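Local coordinates for germination protein (Bacillus megaterium, PDB 6O59) that forms the A subunit of a spore germinant receptor, here its N-terminal domain, and probably helps sense the signals that trigger germination, at residues L14-E19 against D96-L101; Q57-L60 against L64-D67; G147-S152 against A253-G258; R162-P167 against V242-L247. All coordinates share one frame; numbering follows the deposited sequence.

The four contacts divide between two halves of the domain, each built on a five-stranded antiparallel sheet with strand order 1-2-4-5-3. Contacts 1 and 2 belong to the first half, with centres about 25 Å apart. Contact 1 is a buried, wholly apolar helix pairing, whereas contact 2 is local, partly exposed and joined by a backbone hydrogen bond at a helix end. Contacts 3 and 4 lie in the second half and touch, since Phe-149 and Ala-253 both pack on Val-243 of helix 240-248. Contact 3 combines a buried aromatic pair with an outer backbone bond; contact 4 is purely aliphatic and mostly buried, with Ile-163 exposed, where helix 240-248 packs on the chain following helix 153-163.

Contact 1: residues L14-E19 against D96-L101; sequences LTLIKE and DNWNDL
Trp-98 reaches out from the first turn of helix 98-106 and sets the six-membered end of its indole into the step between Leu-16 and Ile-17, neighbours on helix 10-20. Leu-16 stands off the ring plane: its CB lies 3.7 Å from Trp-98 CH2, while its CD1 approaches Trp-98 CZ2 obliquely at 3.6 Å. Ile-17 takes the rim instead. Its CG1 meets the ring at the edge, close to the ring plane and 3.8 Å from Trp-98 CZ3. Both aliphatic side chains run at about a right angle to the tryptophan. The indole gets its reach from a chi1 of -72°, which sets CG anti to the carbonyl carbon, and from a chi2 of 101°, which turns the benzo end toward the other helix. Beside the indole, one helical turn on, Leu-101 adds a shallower bump: its CD2 stands 4.3 Å from Ile-17 CG1, so the isoleucine meets both projections of helix 98-106. The two helices share the same floor, because Ile-17 also touches Ile-113 and Leu-101 touches Leu-111 on strand 110-114 of the first antiparallel sheet. Lys-20, a turn beyond Leu-16, makes a cation-pi contact with the indole. Asn-97 occupies the N-cap position, so the tryptophan is launched from the very start of its helix. No hydrogen bond crosses between the two segments, and their union rests on burial of carbon surface and on the fit of one large ring against two branched side chains.

Contact 2: residues Q57-L60 against L64-D67; sequences QDYL and LMKD
A chi1 of 166° carries the Tyr-59 ring back along the carbonyl side, toward the chain that follows, and Met-65, whose CG is also turned away from its own N (chi1 -177°), lays its CB and CG beside the phenol oxygen. The nearest approach is Tyr-59 OH to Met-65 CB, 3.4 Å. A bend at chi3 of Met-65 carries the methyl back, so that its CE comes within 3.5 Å of Tyr-59 OH as well. The ring meets its neighbours obliquely: Tyr-59 CD2 is 3.9 Å from Leu-64 CB, and the two side chains slide past each other in opposite directions. On the backbone, Leu-64 N donates to Tyr-59 O at 2.8 Å, with an N-H...O angle of 158°. A bond from residue i+5 back to residue i is wider than the usual alpha-helical step and marks the C-terminal end of helix 54-62, where the chain leaves for the loop before helix 78-86. Leu-64 then folds over the outside of the last turns, its CD2 lying 3.8 Å from Asp-58 O. The phenol oxygen has its polar partner on helix 78-86, a hydrogen bond with Asp-85 OD2. Ile-82 of that helix touches both Tyr-59 and Met-65.

Contact 3: residues G147-S152 against A253-G258; sequences GAFTES and AIFVDG
The two backbones meet where the chain leaves strand 252-256: Gly-258 N donates to Glu-151 O at 3.0 Å, bent to 142° at the hydrogen. Gly-258 has a positive phi of 92°, which turns the chain just after the strand. The aliphatic part of Glu-151 lies alongside, its CB 4.1 Å from Gly-258 CA. Deeper in, Phe-149 and Phe-255 form a T-shaped pair. The edge of Phe-255 points at one face of Phe-149, centroids 4.9 Å apart and planes at 68°. Phe-255 CE1 stands over that face, displaced toward its rim, and comes within 3.5 Å of Phe-149 CE1. A weak bond from Ser-152 N to Thr-150 OG1 closes an ST turn just before helix 153-163, which Ser-152 N-caps. The aromatic pair packs against that helix, both rings touching Asn-156 and Phe-255 also touching Leu-157. Phe-149 further packs on Pro-240 of helix 240-248 and bonds through its backbone to Glu-238, while Phe-255 pairs with Thr-185 on strand 182-189, tying the loop to both the sheet and its helices.

Contact 4: residues R162-P167 against V242-L247; sequences RIIKTP and VVAGNL
Ala-244 presents its methyl group to two isoleucines in succession, Ile-163 and Ile-164, which come at it from directions nearly at right angles. Ile-163 uses its short branch, with CG2 lying 3.6 Å from Ala-244 CB. Ile-164 uses its long one: its CG1 is 3.7 Å from Ala-244 CB, and its CD1 closes to 3.6 Å of the same carbon. With chi2 at -71° the Ile-164 chain is folded, and this brings CD1 past the methyl to lie 3.7 Å from Ala-244 O, against the helix backbone. All three CB atoms point into the contact, and the alanine methyl fits into the notch formed by the two aliphatic branches. The short side chain is consistent with the close backbones, the CA atoms of Ile-164 and Ala-244 being 6.3 Å apart. Leu-247, one turn further along the helix, flanks Ile-164 more loosely. No polar bond spans the two segments. On the far side of segment 162-167, Lys-165 NZ makes a weak bond back to Arg-162 O across the turn at 162-165. Ile-164 continues inward to Leu-248 and to Ile-189 of strand 182-189, which Leu-247 also touches, and Ile-163 rests on Pro-240. Arg-162 reaches Ile-50, so this turn lies where the two halves of the domain come together. Aliphatic side chains gathered in this way between a helix and the chain following another, over a strand, are characteristic of helices packed on an antiparallel sheet, an alpha+beta architecture, here with helices 153-163 and 240-248 on the second sheet.

Contact 1: residues L14-E19 against D96-L101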
loop_
_atom_site.group_PDB
_atom_site.type_symbol
_atom_site.label_atom_id
_atom_site.label_comp_id
_atom_site.label_asym_id
_atom_site.label_seq_id
_atom_site.Cartn_x
_atom_site.Cartn_y
_atom_site.Cartn_z
ATOM N N LEU A 14 9.279 0.292 12.580
ATOM C CA LEU A 14 8.476 1.172 11.736
ATOM C C LEU A 14 9.350 1.829 10.667
ATOM O O LEU A 14 8.969 1.814 9.500
ATOM C CB LEU A 14 7.696 2.222 12.565
ATOM C CG LEU A 14 6.651 1.672 13.559
ATOM C CD1 LEU A 14 5.934 2.787 14.264
ATOM C CD2 LEU A 14 5.624 0.739 12.883
ATOM N N THR A 15 10.542 2.322 11.036
ATOM C CA THR A 15 11.441 2.938 10.054
ATOM C C THR A 15 11.782 1.951 8.936
ATOM O O THR A 15 11.740 2.339 7.767
ATOM C CB THR A 15 12.711 3.473 10.709
ATOM O OG1 THR A 15 13.180 2.490 11.610
ATOM C CG2 THR A 15 12.481 4.779 11.451
ATOM N N LEU A 16 12.039 0.662 9.303
ATOM C CA LEU A 16 12.389 -0.429 8.393
ATOM C C LEU A 16 11.220 -0.824 7.488
ATOM O O LEU A 16 11.473 -1.141 6.328
ATOM C CB LEU A 16 12.934 -1.650 9.155
ATOM C CG LEU A 16 14.433 -1.560 9.581
ATOM C CD1 LEU A 16 14.756 -2.560 10.643
ATOM C CD2 LEU A 16 15.380 -1.761 8.408
ATOM N N ILE A 17 9.956 -0.789 7.982
ATOM C CA ILE A 17 8.785 -1.086 7.142
ATOM C C ILE A 17 8.701 -0.014 6.041
ATOM O O ILE A 17 8.690 -0.347 4.857
ATOM C CB ILE A 17 7.465 -1.169 7.964
ATOM C CG1 ILE A 17 7.459 -2.402 8.889
ATOM C CG2 ILE A 17 6.222 -1.147 7.035
ATOM C CD1 ILE A 17 6.465 -2.296 10.022
ATOM N N LYS A 18 8.714 1.264 6.447
ATOM C CA LYS A 18 8.685 2.422 5.553
ATOM C C LYS A 18 9.776 2.293 4.465
ATOM O O LYS A 18 9.518 2.541 3.285
ATOM C CB LYS A 18 8.863 3.724 6.356
ATOM C CG LYS A 18 7.726 4.020 7.337
ATOM C CD LYS A 18 7.816 5.436 7.899
ATOM C CE LYS A 18 7.244 5.560 9.294
ATOM N NZ LYS A 18 8.229 5.168 10.345
ATOM N N GLU A 19 10.969 1.853 4.880
ATOM C CA GLU A 19 12.147 1.632 4.059
ATOM C C GLU A 19 11.878 0.533 3.012
ATOM O O GLU A 19 12.064 0.751 1.807
ATOM C CB GLU A 19 13.282 1.210 5.000
ATOM C CG GLU A 19 14.694 1.546 4.578
ATOM C CD GLU A 19 15.719 0.937 5.519
ATOM O OE1 GLU A 19 15.906 1.479 6.635
ATOM O OE2 GLU A 19 16.321 -0.097 5.145
ATOM N N ASP A 96 8.372 -13.383 13.246
ATOM C CA ASP A 96 9.617 -13.079 13.986
ATOM C C ASP A 96 10.835 -12.835 13.041
ATOM O O ASP A 96 11.990 -12.853 13.482
ATOM C CB ASP A 96 9.935 -14.194 15.010
ATOM C CG ASP A 96 10.350 -15.528 14.420
ATOM O OD1 ASP A 96 9.878 -15.864 13.304
ATOM O OD2 ASP A 96 11.136 -16.245 15.074
ATOM N N ASN A 97 10.544 -12.581 11.748
ATOM C CA ASN A 97 11.494 -12.272 10.678
ATOM C C ASN A 97 10.777 -11.408 9.636
ATOM O O ASN A 97 9.534 -11.407 9.594
ATOM C CB ASN A 97 12.111 -13.535 10.074
ATOM C CG ASN A 97 11.228 -14.292 9.126
ATOM O OD1 ASN A 97 10.322 -15.023 9.531
ATOM N ND2 ASN A 97 11.493 -14.140 7.843
ATOM N N TRP A 98 11.549 -10.630 8.841
ATOM C CA TRP A 98 11.009 -9.671 7.863
ATOM C C TRP A 98 10.193 -10.304 6.730
ATOM O O TRP A 98 9.152 -9.738 6.373
ATOM C CB TRP A 98 12.113 -8.773 7.286
ATOM C CG TRP A 98 12.579 -7.794 8.315
ATOM C CD1 TRP A 98 13.712 -7.884 9.067
ATOM C CD2 TRP A 98 11.805 -6.724 8.883
ATOM N NE1 TRP A 98 13.736 -6.885 10.011
ATOM C CE2 TRP A 98 12.577 -6.157 9.922
ATOM C CE3 TRP A 98 10.549 -6.162 8.586
ATOM C CZ2 TRP A 98 12.136 -5.059 10.666
ATOM C CZ3 TRP A 98 10.112 -5.077 9.325
ATOM C CH2 TRP A 98 10.901 -4.536 10.351
ATOM N N ASN A 99 10.631 -11.465 6.190
ATOM C CA ASN A 99 9.948 -12.141 5.092
ATOM C C ASN A 99 8.488 -12.448 5.450
ATOM O O ASN A 99 7.577 -12.045 4.707
ATOM C CB ASN A 99 10.685 -13.411 4.694
ATOM C CG ASN A 99 10.821 -13.576 3.204
ATOM O OD1 ASN A 99 9.850 -13.901 2.495
ATOM N ND2 ASN A 99 12.034 -13.348 2.700
ATOM N N ASP A 100 8.277 -13.111 6.618
ATOM C CA ASP A 100 6.966 -13.497 7.147
ATOM C C ASP A 100 6.093 -12.287 7.455
ATOM O O ASP A 100 4.896 -12.293 7.141
ATOM C CB ASP A 100 7.137 -14.356 8.406
ATOM C CG ASP A 100 7.633 -15.762 8.155
ATOM O OD1 ASP A 100 7.700 -16.171 6.968
ATOM O OD2 ASP A 100 7.944 -16.464 9.146
ATOM N N LEU A 101 6.695 -11.253 8.065
ATOM C CA LEU A 101 6.012 -10.003 8.401
ATOM C C LEU A 101 5.491 -9.346 7.131
ATOM O O LEU A 101 4.291 -9.079 7.021
ATOM C CB LEU A 101 6.967 -9.044 9.157
ATOM C CG LEU A 101 6.392 -7.697 9.607
ATOM C CD1 LEU A 101 6.900 -7.334 10.968
ATOM C CD2 LEU A 101 6.747 -6.586 8.640
#

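Contact 2: residues Q57-L60 against L64-D67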
loop_
_atom_site.group_PDB
_atom_site.type_symbol
_atom_site.label_atom_id
_atom_site.label_comp_id
_atom_site.label_asym_id
_atom_site.label_seq_id
_atom_site.Cartn_x
_atom_site.Cartn_y
_atom_site.Cartn_z
ATOM N N GLN A 57 -9.199 -2.277 15.140
ATOM C CA GLN A 57 -8.780 -0.897 15.405
ATOM C C GLN A 57 -9.568 -0.317 16.579
ATOM O O GLN A 57 -8.977 0.296 17.459
ATOM C CB GLN A 57 -8.964 -0.025 14.169
ATOM C CG GLN A 57 -7.968 -0.351 13.064
ATOM C CD GLN A 57 -7.944 0.736 12.038
ATOM O OE1 GLN A 57 -7.510 1.855 12.305
ATOM N NE2 GLN A 57 -8.424 0.436 10.849
ATOM N N ASP A 58 -10.887 -0.569 16.622
ATOM C CA ASP A 58 -11.783 -0.144 17.693
ATOM C C ASP A 58 -11.292 -0.671 19.024
ATOM O O ASP A 58 -11.150 0.103 19.972
ATOM C CB ASP A 58 -13.218 -0.649 17.433
ATOM C CG ASP A 58 -14.003 0.086 16.364
ATOM O OD1 ASP A 58 -13.423 0.976 15.704
ATOM O OD2 ASP A 58 -15.203 -0.230 16.187
ATOM N N TYR A 59 -11.002 -1.991 19.082
ATOM C CA TYR A 59 -10.534 -2.661 20.291
ATOM C C TYR A 59 -9.229 -2.017 20.776
ATOM O O TYR A 59 -9.156 -1.561 21.917
ATOM C CB TYR A 59 -10.353 -4.175 20.040
ATOM C CG TYR A 59 -9.552 -4.881 21.118
ATOM C CD1 TYR A 59 -8.173 -5.052 20.994
ATOM C CD2 TYR A 59 -10.170 -5.371 22.267
ATOM C CE1 TYR A 59 -7.424 -5.648 22.006
ATOM C CE2 TYR A 59 -9.433 -5.999 23.272
ATOM C CZ TYR A 59 -8.060 -6.138 23.137
ATOM O OH TYR A 59 -7.326 -6.763 24.120
ATOM N N LEU A 60 -8.227 -1.955 19.880
ATOM C CA LEU A 60 -6.896 -1.452 20.158
ATOM C C LEU A 60 -6.855 0.031 20.466
ATOM O O LEU A 60 -6.359 0.403 21.533
ATOM C CB LEU A 60 -5.972 -1.763 18.975
ATOM C CG LEU A 60 -5.610 -3.245 18.786
ATOM C CD1 LEU A 60 -4.869 -3.462 17.477
ATOM C CD2 LEU A 60 -4.808 -3.803 19.989
ATOM N N LEU A 64 -10.323 -1.483 24.499
ATOM C CA LEU A 64 -11.568 -2.161 24.869
ATOM C C LEU A 64 -11.362 -3.462 25.683
ATOM O O LEU A 64 -12.339 -4.171 25.959
ATOM C CB LEU A 64 -12.392 -2.434 23.592
ATOM C CG LEU A 64 -13.604 -1.508 23.276
ATOM C CD1 LEU A 64 -13.346 -0.043 23.619
ATOM C CD2 LEU A 64 -14.022 -1.628 21.824
ATOM N N MET A 65 -10.120 -3.709 26.148
ATOM C CA MET A 65 -9.755 -4.871 26.962
ATOM C C MET A 65 -10.268 -4.748 28.430
ATOM O O MET A 65 -11.100 -5.557 28.840
ATOM C CB MET A 65 -8.223 -5.057 26.928
ATOM C CG MET A 65 -7.723 -6.274 27.691
ATOM S SD MET A 65 -5.956 -6.168 28.060
ATOM C CE MET A 65 -5.333 -7.296 26.893
ATOM N N LYS A 66 -9.748 -3.751 29.199
ATOM C CA LYS A 66 -9.962 -3.451 30.640
ATOM C C LYS A 66 -11.351 -3.945 31.224
ATOM O O LYS A 66 -12.394 -3.596 30.662
ATOM C CB LYS A 66 -9.745 -1.938 30.945
ATOM C CG LYS A 66 -10.802 -0.961 30.400
ATOM C CD LYS A 66 -10.207 0.283 29.747
ATOM C CE LYS A 66 -11.298 1.279 29.423
ATOM N NZ LYS A 66 -10.878 2.261 28.391
ATOM N N ASP A 67 -11.387 -4.759 32.326
ATOM C CA ASP A 67 -10.295 -5.324 33.138
ATOM C C ASP A 67 -9.423 -6.322 32.335
ATOM O O ASP A 67 -9.780 -6.689 31.211
ATOM C CB ASP A 67 -10.899 -6.030 34.371
ATOM C CG ASP A 67 -9.928 -6.882 35.171
ATOM O OD1 ASP A 67 -9.208 -6.319 36.022
ATOM O OD2 ASP A 67 -9.863 -8.107 34.918
#

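Contact 3: residues G147-S152 against A253-G258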
loop_
_atom_site.group_PDB
_atom_site.type_symbol
_atom_site.label_atom_id
_atom_site.label_comp_id
_atom_site.label_asym_id
_atom_site.label_seq_id
_atom_site.Cartn_x
_atom_site.Cartn_y
_atom_site.Cartn_z
ATOM N N GLY A 147 -15.344 -6.513 -12.562
ATOM C CA GLY A 147 -14.321 -6.167 -11.570
ATOM C C GLY A 147 -13.299 -5.216 -12.170
ATOM O O GLY A 147 -12.088 -5.471 -12.143
ATOM N N ALA A 148 -13.811 -4.124 -12.762
ATOM C CA ALA A 148 -13.047 -3.084 -13.427
ATOM C C ALA A 148 -12.754 -1.936 -12.478
ATOM O O ALA A 148 -13.400 -1.801 -11.435
ATOM C CB ALA A 148 -13.814 -2.572 -14.640
ATOM N N PHE A 149 -11.788 -1.093 -12.859
ATOM C CA PHE A 149 -11.426 0.089 -12.108
ATOM C C PHE A 149 -12.613 1.058 -12.003
ATOM O O PHE A 149 -13.487 1.074 -12.867
ATOM C CB PHE A 149 -10.239 0.771 -12.772
ATOM C CG PHE A 149 -8.925 0.049 -12.596
ATOM C CD1 PHE A 149 -8.416 -0.208 -11.325
ATOM C CD2 PHE A 149 -8.138 -0.275 -13.697
ATOM C CE1 PHE A 149 -7.167 -0.821 -11.161
ATOM C CE2 PHE A 149 -6.893 -0.889 -13.534
ATOM C CZ PHE A 149 -6.419 -1.162 -12.266
ATOM N N THR A 150 -12.632 1.851 -10.931
ATOM C CA THR A 150 -13.653 2.854 -10.629
ATOM C C THR A 150 -13.047 4.272 -10.728
ATOM O O THR A 150 -11.876 4.434 -11.096
ATOM C CB THR A 150 -14.234 2.599 -9.221
ATOM O OG1 THR A 150 -13.202 2.754 -8.238
ATOM C CG2 THR A 150 -14.860 1.233 -9.089
ATOM N N GLU A 151 -13.840 5.291 -10.336
ATOM C CA GLU A 151 -13.437 6.700 -10.332
ATOM C C GLU A 151 -12.558 7.030 -9.103
ATOM O O GLU A 151 -11.936 8.104 -9.070
ATOM C CB GLU A 151 -14.671 7.612 -10.365
ATOM C CG GLU A 151 -15.737 7.218 -11.377
ATOM C CD GLU A 151 -16.169 8.302 -12.350
ATOM O OE1 GLU A 151 -16.225 8.009 -13.567
ATOM O OE2 GLU A 151 -16.455 9.439 -11.906
ATOM N N SER A 152 -12.478 6.092 -8.120
ATOM C CA SER A 152 -11.716 6.247 -6.877
ATOM C C SER A 152 -10.308 5.664 -6.965
ATOM O O SER A 152 -10.175 4.461 -7.188
ATOM C CB SER A 152 -12.469 5.577 -5.726
ATOM O OG SER A 152 -11.732 5.634 -4.516
ATOM N N ALA A 253 2.425 2.337 -13.626
ATOM C CA ALA A 253 0.968 2.512 -13.647
ATOM C C ALA A 253 0.580 3.855 -12.982
ATOM O O ALA A 253 1.091 4.189 -11.923
ATOM C CB ALA A 253 0.272 1.340 -12.958
ATOM N N ILE A 254 -0.282 4.638 -13.635
ATOM C CA ILE A 254 -0.732 5.932 -13.116
ATOM C C ILE A 254 -2.231 5.899 -12.943
ATOM O O ILE A 254 -2.954 5.533 -13.872
ATOM C CB ILE A 254 -0.293 7.120 -14.021
ATOM C CG1 ILE A 254 1.239 7.158 -14.215
ATOM C CG2 ILE A 254 -0.828 8.457 -13.504
ATOM C CD1 ILE A 254 1.652 7.481 -15.633
ATOM N N PHE A 255 -2.688 6.292 -11.754
ATOM C CA PHE A 255 -4.104 6.417 -11.423
ATOM C C PHE A 255 -4.428 7.871 -11.158
ATOM O O PHE A 255 -3.873 8.472 -10.230
ATOM C CB PHE A 255 -4.497 5.538 -10.222
ATOM C CG PHE A 255 -4.418 4.073 -10.544
ATOM C CD1 PHE A 255 -5.432 3.451 -11.253
ATOM C CD2 PHE A 255 -3.297 3.323 -10.186
ATOM C CE1 PHE A 255 -5.346 2.110 -11.572
ATOM C CE2 PHE A 255 -3.224 1.968 -10.484
ATOM C CZ PHE A 255 -4.251 1.370 -11.169
ATOM N N VAL A 256 -5.295 8.444 -12.008
ATOM C CA VAL A 256 -5.749 9.830 -11.915
ATOM C C VAL A 256 -7.141 9.855 -11.256
ATOM O O VAL A 256 -8.001 9.039 -11.596
ATOM C CB VAL A 256 -5.751 10.500 -13.308
ATOM C CG1 VAL A 256 -6.060 11.991 -13.208
ATOM C CG2 VAL A 256 -4.419 10.273 -14.021
ATOM N N ASP A 257 -7.344 10.788 -10.310
ATOM C CA ASP A 257 -8.601 10.977 -9.598
ATOM C C ASP A 257 -9.735 11.285 -10.575
ATOM O O ASP A 257 -9.629 12.200 -11.403
ATOM C CB ASP A 257 -8.452 12.101 -8.559
ATOM C CG ASP A 257 -9.602 12.256 -7.581
ATOM O OD1 ASP A 257 -10.302 11.260 -7.324
ATOM O OD2 ASP A 257 -9.774 13.366 -7.044
ATOM N N GLY A 258 -10.780 10.462 -10.512
ATOM C CA GLY A 258 -11.958 10.588 -11.365
ATOM C C GLY A 258 -11.932 9.802 -12.666
ATOM O O GLY A 258 -12.970 9.708 -13.330
#

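Contact 4: residues R162-P167 against V242-L247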
loop_
_atom_site.group_PDB
_atom_site.type_symbol
_atom_site.label_atom_id
_atom_site.label_comp_id
_atom_site.label_asym_id
_atom_site.label_seq_id
_atom_site.Cartn_x
_atom_site.Cartn_y
_atom_site.Cartn_z
ATOM N N ARG A 162 -4.289 -6.476 -4.508
ATOM C CA ARG A 162 -4.926 -7.767 -4.306
ATOM C C ARG A 162 -4.320 -8.808 -5.229
ATOM O O ARG A 162 -4.295 -9.988 -4.875
ATOM C CB ARG A 162 -6.426 -7.660 -4.527
ATOM C CG ARG A 162 -7.152 -7.168 -3.306
ATOM C CD ARG A 162 -8.655 -7.358 -3.412
ATOM N NE ARG A 162 -9.395 -6.797 -2.273
ATOM C CZ ARG A 162 -10.026 -5.624 -2.284
ATOM N NH1 ARG A 162 -9.976 -4.844 -3.362
ATOM N NH2 ARG A 162 -10.706 -5.218 -1.216
ATOM N N ILE A 163 -3.810 -8.353 -6.404
ATOM C CA ILE A 163 -3.170 -9.160 -7.458
ATOM C C ILE A 163 -1.633 -9.211 -7.258
ATOM O O ILE A 163 -1.059 -10.300 -7.268
ATOM C CB ILE A 163 -3.540 -8.620 -8.873
ATOM C CG1 ILE A 163 -5.058 -8.437 -9.020
ATOM C CG2 ILE A 163 -2.972 -9.532 -9.970
ATOM C CD1 ILE A 163 -5.532 -8.114 -10.374
ATOM N N ILE A 164 -0.973 -8.042 -7.125
ATOM C CA ILE A 164 0.485 -7.976 -6.925
ATOM C C ILE A 164 0.729 -7.885 -5.432
ATOM O O ILE A 164 0.506 -6.825 -4.843
ATOM C CB ILE A 164 1.128 -6.788 -7.720
ATOM C CG1 ILE A 164 0.797 -6.847 -9.222
ATOM C CG2 ILE A 164 2.640 -6.683 -7.500
ATOM C CD1 ILE A 164 1.458 -7.950 -10.011
ATOM N N LYS A 165 1.164 -8.988 -4.813
ATOM C CA LYS A 165 1.391 -9.019 -3.359
ATOM C C LYS A 165 2.919 -8.933 -2.977
ATOM O O LYS A 165 3.436 -9.708 -2.158
ATOM C CB LYS A 165 0.713 -10.260 -2.729
ATOM C CG LYS A 165 -0.783 -10.395 -2.991
ATOM C CD LYS A 165 -1.338 -11.598 -2.228
ATOM C CE LYS A 165 -2.759 -11.972 -2.595
ATOM N NZ LYS A 165 -2.845 -12.703 -3.893
ATOM N N THR A 166 3.619 -7.959 -3.533
ATOM C CA THR A 166 5.029 -7.762 -3.179
ATOM C C THR A 166 5.233 -6.430 -2.416
ATOM O O THR A 166 4.644 -5.402 -2.800
ATOM C CB THR A 166 5.962 -7.841 -4.414
ATOM O OG1 THR A 166 7.306 -7.610 -3.992
ATOM C CG2 THR A 166 5.624 -6.835 -5.494
ATOM N N PRO A 167 6.128 -6.389 -1.395
ATOM C CA PRO A 167 6.416 -5.089 -0.761
ATOM C C PRO A 167 7.243 -4.194 -1.695
ATOM O O PRO A 167 7.422 -3.019 -1.411
ATOM C CB PRO A 167 7.197 -5.468 0.504
ATOM C CG PRO A 167 7.785 -6.790 0.219
ATOM C CD PRO A 167 6.936 -7.479 -0.795
ATOM N N VAL A 242 -4.312 -6.542 -16.320
ATOM C CA VAL A 242 -3.496 -5.951 -17.391
ATOM C C VAL A 242 -2.464 -4.990 -16.762
ATOM O O VAL A 242 -1.293 -5.004 -17.176
ATOM C CB VAL A 242 -4.363 -5.288 -18.491
ATOM C CG1 VAL A 242 -3.508 -4.588 -19.550
ATOM C CG2 VAL A 242 -5.269 -6.332 -19.149
ATOM N N VAL A 243 -2.876 -4.221 -15.726
ATOM C CA VAL A 243 -1.986 -3.314 -14.982
ATOM C C VAL A 243 -0.925 -4.161 -14.280
ATOM O O VAL A 243 0.267 -3.906 -14.432
ATOM C CB VAL A 243 -2.770 -2.400 -13.999
ATOM C CG1 VAL A 243 -1.859 -1.803 -12.930
ATOM C CG2 VAL A 243 -3.506 -1.297 -14.756
ATOM N N ALA A 244 -1.366 -5.223 -13.591
ATOM C CA ALA A 244 -0.498 -6.169 -12.877
ATOM C C ALA A 244 0.568 -6.759 -13.830
ATOM O O ALA A 244 1.757 -6.749 -13.493
ATOM C CB ALA A 244 -1.336 -7.264 -12.243
ATOM N N GLY A 245 0.153 -7.184 -15.025
ATOM C CA GLY A 245 1.051 -7.738 -16.030
ATOM C C GLY A 245 2.120 -6.756 -16.461
ATOM O O GLY A 245 3.302 -7.111 -16.492
ATOM N N ASN A 246 1.722 -5.494 -16.753
ATOM C CA ASN A 246 2.689 -4.466 -17.163
ATOM C C ASN A 246 3.629 -4.072 -16.025
ATOM O O ASN A 246 4.809 -3.807 -16.278
ATOM C CB ASN A 246 2.004 -3.245 -17.725
ATOM C CG ASN A 246 1.419 -3.496 -19.085
ATOM O OD1 ASN A 246 0.209 -3.418 -19.285
ATOM N ND2 ASN A 246 2.257 -3.827 -20.052
ATOM N N LEU A 247 3.130 -4.079 -14.776
ATOM C CA LEU A 247 3.973 -3.786 -13.615
ATOM C C LEU A 247 5.073 -4.845 -13.473
ATOM O O LEU A 247 6.212 -4.476 -13.200
ATOM C CB LEU A 247 3.163 -3.671 -12.314
ATOM C CG LEU A 247 2.363 -2.394 -12.122
ATOM C CD1 LEU A 247 1.369 -2.577 -11.009
ATOM C CD2 LEU A 247 3.259 -1.178 -11.884
#